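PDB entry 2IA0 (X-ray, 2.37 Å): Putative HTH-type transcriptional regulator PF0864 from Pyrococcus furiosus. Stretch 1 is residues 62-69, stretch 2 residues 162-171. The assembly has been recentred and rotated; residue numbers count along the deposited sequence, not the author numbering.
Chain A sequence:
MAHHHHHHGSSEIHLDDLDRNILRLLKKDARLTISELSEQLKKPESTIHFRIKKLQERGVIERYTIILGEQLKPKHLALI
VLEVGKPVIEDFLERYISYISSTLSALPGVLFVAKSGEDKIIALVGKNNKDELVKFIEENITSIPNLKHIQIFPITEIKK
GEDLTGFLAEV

Stretch 1 62-69: ERYTIILG
Stretch 2 (162-171) EDLTGFLAEV

A short helix can pack against the end of a β-strand at very close range if the residue at the crossing point has no side chain, and residues 62-69 and 162-171 of PF0864 illustrate the principle. At the apolar centre, the CA-to-CB bond of Ile67 (phi/psi -112/129, chi1 m, chi2 t) points sideways. Ile67 CG1 lies 4.5 Å from Phe167 CB, and Ile67 CD1 reaches to 4.2 Å from Asp163 CB. Gly166 (-68/-35) makes this proximity possible: an ideal CB there would point toward the strand and clash, at 2.7 Å, with both Ile67 CG2 and Leu68 O. The CA-to-CB bond of Leu68 (-83/151, chi1 m, chi2 t) also points sideways, and the side chain serves the C-terminal side of the helix, where Leu68 CD1 sits 4.0 Å from Ala169 CB and 4.1 Å from Val171 CG1. Ala169 (-50/128) is the first residue to leave helical phi/psi, and the extended chain that follows brings Val171 (chi1 p) within reach of the same leucine methyl.

The strand, which begins earlier in the chain and runs through residues 62-68, and the helix, residues 164-168, approach to 5.7 Å between axes, with their N-to-C directions 117° apart. Register is fixed by two pairs: Leu68 CA lies 4.4 Å from Gly166 CA, and Ile67 CA lies 4.7 Å from Phe167 CA.

Phe167 (-67/-47, chi1 t, chi2 68°) carries the contact toward the N-terminal end of stretch 62-69. Its CA-to-CB bond points sideways, but the end of the side chain comes nearer, so that Phe167 CE1 lies 3.5 Å from Thr65 CG2. That methyl meets the ring at its edge, near the ring plane, with Thr65 (-145/176) in the t rotamer. Farther out, Arg63 (-171/150, chi1 t, chi2 148° between wells, chi3 p, chi4 69°) sets Arg63 NH2 4.3 Å from Phe167 CZ in an oblique approach; its guanidinium nitrogens find hydrogen-bonding partners elsewhere in the structure.

The polar interactions rest largely on backbone atoms. Leu68 N donates to Gly166 O at 2.9 Å with a nearly linear angle of 175°, the one direct hydrogen bond across the contact. Within residues 162-171, Phe167 N bonds to Asp163 O and Leu168 N to Leu164 O, both at 2.9 Å, while the bond from Ala169 N to Thr165 O, at 3.0 Å, is weak. A water completes the polar edge by donating to Thr65 OG1 at 2.9 Å and to Phe167 O at 2.8 Å, thereby bridging strand side chain and helix backbone.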

# COMPACT_ATOMS: atom_id res chain seq x y z
N GLU A 62 -0.83 -12.49 8.01
CA GLU A 62 -0.06 -11.66 8.94
C GLU A 62 -0.96 -10.85 9.88
O GLU A 62 -0.64 -10.71 11.07
CB GLU A 62 0.90 -10.72 8.22
CG GLU A 62 1.74 -9.91 9.21
CD GLU A 62 2.36 -8.70 8.59
OE1 GLU A 62 3.38 -8.88 7.87
OE2 GLU A 62 1.83 -7.56 8.84
N ARG A 63 -2.08 -10.35 9.37
CA ARG A 63 -2.85 -9.37 10.14
C ARG A 63 -4.17 -9.13 9.46
O ARG A 63 -4.26 -9.24 8.26
CB ARG A 63 -2.06 -8.06 10.23
CG ARG A 63 -2.62 -7.00 11.17
CD ARG A 63 -1.48 -6.16 11.77
NE ARG A 63 -1.00 -5.18 10.81
CZ ARG A 63 -1.72 -4.14 10.42
NH1 ARG A 63 -2.94 -3.95 10.92
NH2 ARG A 63 -1.23 -3.29 9.54
N TYR A 64 -5.20 -8.80 10.25
CA TYR A 64 -6.50 -8.38 9.78
C TYR A 64 -6.58 -6.88 9.94
O TYR A 64 -6.22 -6.34 10.99
CB TYR A 64 -7.60 -9.04 10.65
CG TYR A 64 -7.75 -10.54 10.44
CD1 TYR A 64 -8.81 -11.06 9.69
CD2 TYR A 64 -6.80 -11.45 10.96
CE1 TYR A 64 -8.95 -12.48 9.48
CE2 TYR A 64 -6.92 -12.84 10.76
CZ TYR A 64 -7.97 -13.34 10.02
OH TYR A 64 -8.06 -14.70 9.84
N THR A 65 -7.08 -6.19 8.91
CA THR A 65 -7.19 -4.74 8.99
C THR A 65 -8.45 -4.19 8.26
O THR A 65 -9.23 -4.94 7.66
CB THR A 65 -5.84 -4.06 8.54
OG1 THR A 65 -5.88 -2.64 8.78
CG2 THR A 65 -5.55 -4.32 7.09
N ILE A 66 -8.67 -2.89 8.36
CA ILE A 66 -9.73 -2.23 7.61
C ILE A 66 -9.15 -1.23 6.60
O ILE A 66 -8.00 -0.80 6.70
CB ILE A 66 -10.77 -1.53 8.52
CG1 ILE A 66 -10.07 -0.49 9.39
CG2 ILE A 66 -11.60 -2.57 9.32
CD1 ILE A 66 -10.96 0.66 9.79
N ILE A 67 -9.97 -0.91 5.61
CA ILE A 67 -9.65 0.04 4.57
C ILE A 67 -10.58 1.19 4.83
O ILE A 67 -11.78 0.99 5.00
CB ILE A 67 -9.89 -0.59 3.17
CG1 ILE A 67 -8.72 -1.51 2.82
CG2 ILE A 67 -10.03 0.49 2.06
CD1 ILE A 67 -9.10 -2.61 1.92
N LEU A 68 -10.04 2.40 4.89
CA LEU A 68 -10.84 3.59 5.21
C LEU A 68 -11.57 4.16 3.98
O LEU A 68 -11.11 4.00 2.86
CB LEU A 68 -9.96 4.66 5.87
CG LEU A 68 -9.46 4.34 7.28
CD1 LEU A 68 -8.78 5.52 7.88
CD2 LEU A 68 -10.61 3.90 8.16
N GLY A 69 -12.71 4.81 4.21
CA GLY A 69 -13.53 5.33 3.10
C GLY A 69 -13.13 6.73 2.71
O GLY A 69 -12.30 7.35 3.37
N GLU A 162 -6.11 0.67 -6.08
CA GLU A 162 -6.76 1.89 -5.56
C GLU A 162 -7.03 1.92 -4.04
O GLU A 162 -6.97 2.98 -3.41
CB GLU A 162 -8.02 2.26 -6.35
CG GLU A 162 -8.94 1.11 -6.77
CD GLU A 162 -10.23 1.63 -7.45
OE1 GLU A 162 -11.30 0.99 -7.27
OE2 GLU A 162 -10.17 2.67 -8.15
N ASP A 163 -7.27 0.76 -3.45
CA ASP A 163 -7.47 0.71 -2.01
C ASP A 163 -6.22 0.89 -1.13
O ASP A 163 -6.35 0.94 0.08
CB ASP A 163 -8.30 -0.52 -1.63
CG ASP A 163 -9.67 -0.50 -2.27
OD1 ASP A 163 -10.31 0.60 -2.31
OD2 ASP A 163 -10.09 -1.56 -2.78
N LEU A 164 -5.03 1.03 -1.75
CA LEU A 164 -3.76 1.43 -1.05
C LEU A 164 -3.92 2.64 -0.15
O LEU A 164 -3.44 2.65 0.98
CB LEU A 164 -2.61 1.69 -2.07
CG LEU A 164 -1.35 2.56 -1.76
CD1 LEU A 164 -0.10 2.02 -2.47
CD2 LEU A 164 -1.49 4.10 -2.08
N THR A 165 -4.60 3.68 -0.64
CA THR A 165 -4.71 4.93 0.12
C THR A 165 -5.73 4.88 1.28
O THR A 165 -5.55 5.54 2.30
CB THR A 165 -4.86 6.17 -0.81
OG1 THR A 165 -5.18 7.35 -0.04
CG2 THR A 165 -5.91 5.92 -1.89
N GLY A 166 -6.77 4.05 1.13
CA GLY A 166 -7.61 3.67 2.26
C GLY A 166 -6.90 2.78 3.27
O GLY A 166 -7.16 2.85 4.47
N PHE A 167 -6.01 1.92 2.81
CA PHE A 167 -5.19 1.14 3.72
C PHE A 167 -4.16 1.98 4.54
O PHE A 167 -4.04 1.81 5.75
CB PHE A 167 -4.51 -0.02 2.96
CG PHE A 167 -3.54 -0.79 3.80
CD1 PHE A 167 -4.00 -1.58 4.86
CD2 PHE A 167 -2.16 -0.70 3.56
CE1 PHE A 167 -3.09 -2.29 5.67
CE2 PHE A 167 -1.26 -1.39 4.35
CZ PHE A 167 -1.72 -2.19 5.41
N LEU A 168 -3.44 2.88 3.87
CA LEU A 168 -2.36 3.66 4.48
C LEU A 168 -2.86 4.92 5.20
O LEU A 168 -2.11 5.51 6.01
CB LEU A 168 -1.31 4.06 3.42
CG LEU A 168 -0.51 2.95 2.73
CD1 LEU A 168 0.37 3.49 1.60
CD2 LEU A 168 0.31 2.15 3.73
N ALA A 169 -4.08 5.35 4.88
CA ALA A 169 -4.68 6.55 5.48
C ALA A 169 -4.56 6.49 6.98
O ALA A 169 -4.92 5.49 7.61
CB ALA A 169 -6.16 6.68 5.08
N GLU A 170 -4.03 7.55 7.57
CA GLU A 170 -3.91 7.59 9.00
C GLU A 170 -5.09 8.33 9.61
O GLU A 170 -5.65 9.24 9.00
CB GLU A 170 -2.56 8.18 9.43
CG GLU A 170 -1.94 7.46 10.62
N VAL A 171 -5.47 7.91 10.81
CA VAL A 171 -6.57 8.49 11.56
C VAL A 171 -6.13 8.81 13.01
O VAL A 171 -5.66 9.91 13.31
CB VAL A 171 -7.83 7.56 11.58
CG1 VAL A 171 -7.45 6.11 11.70
CG2 VAL A 171 -8.76 7.94 12.73
O HOH W 1 -4.92 -0.13 7.61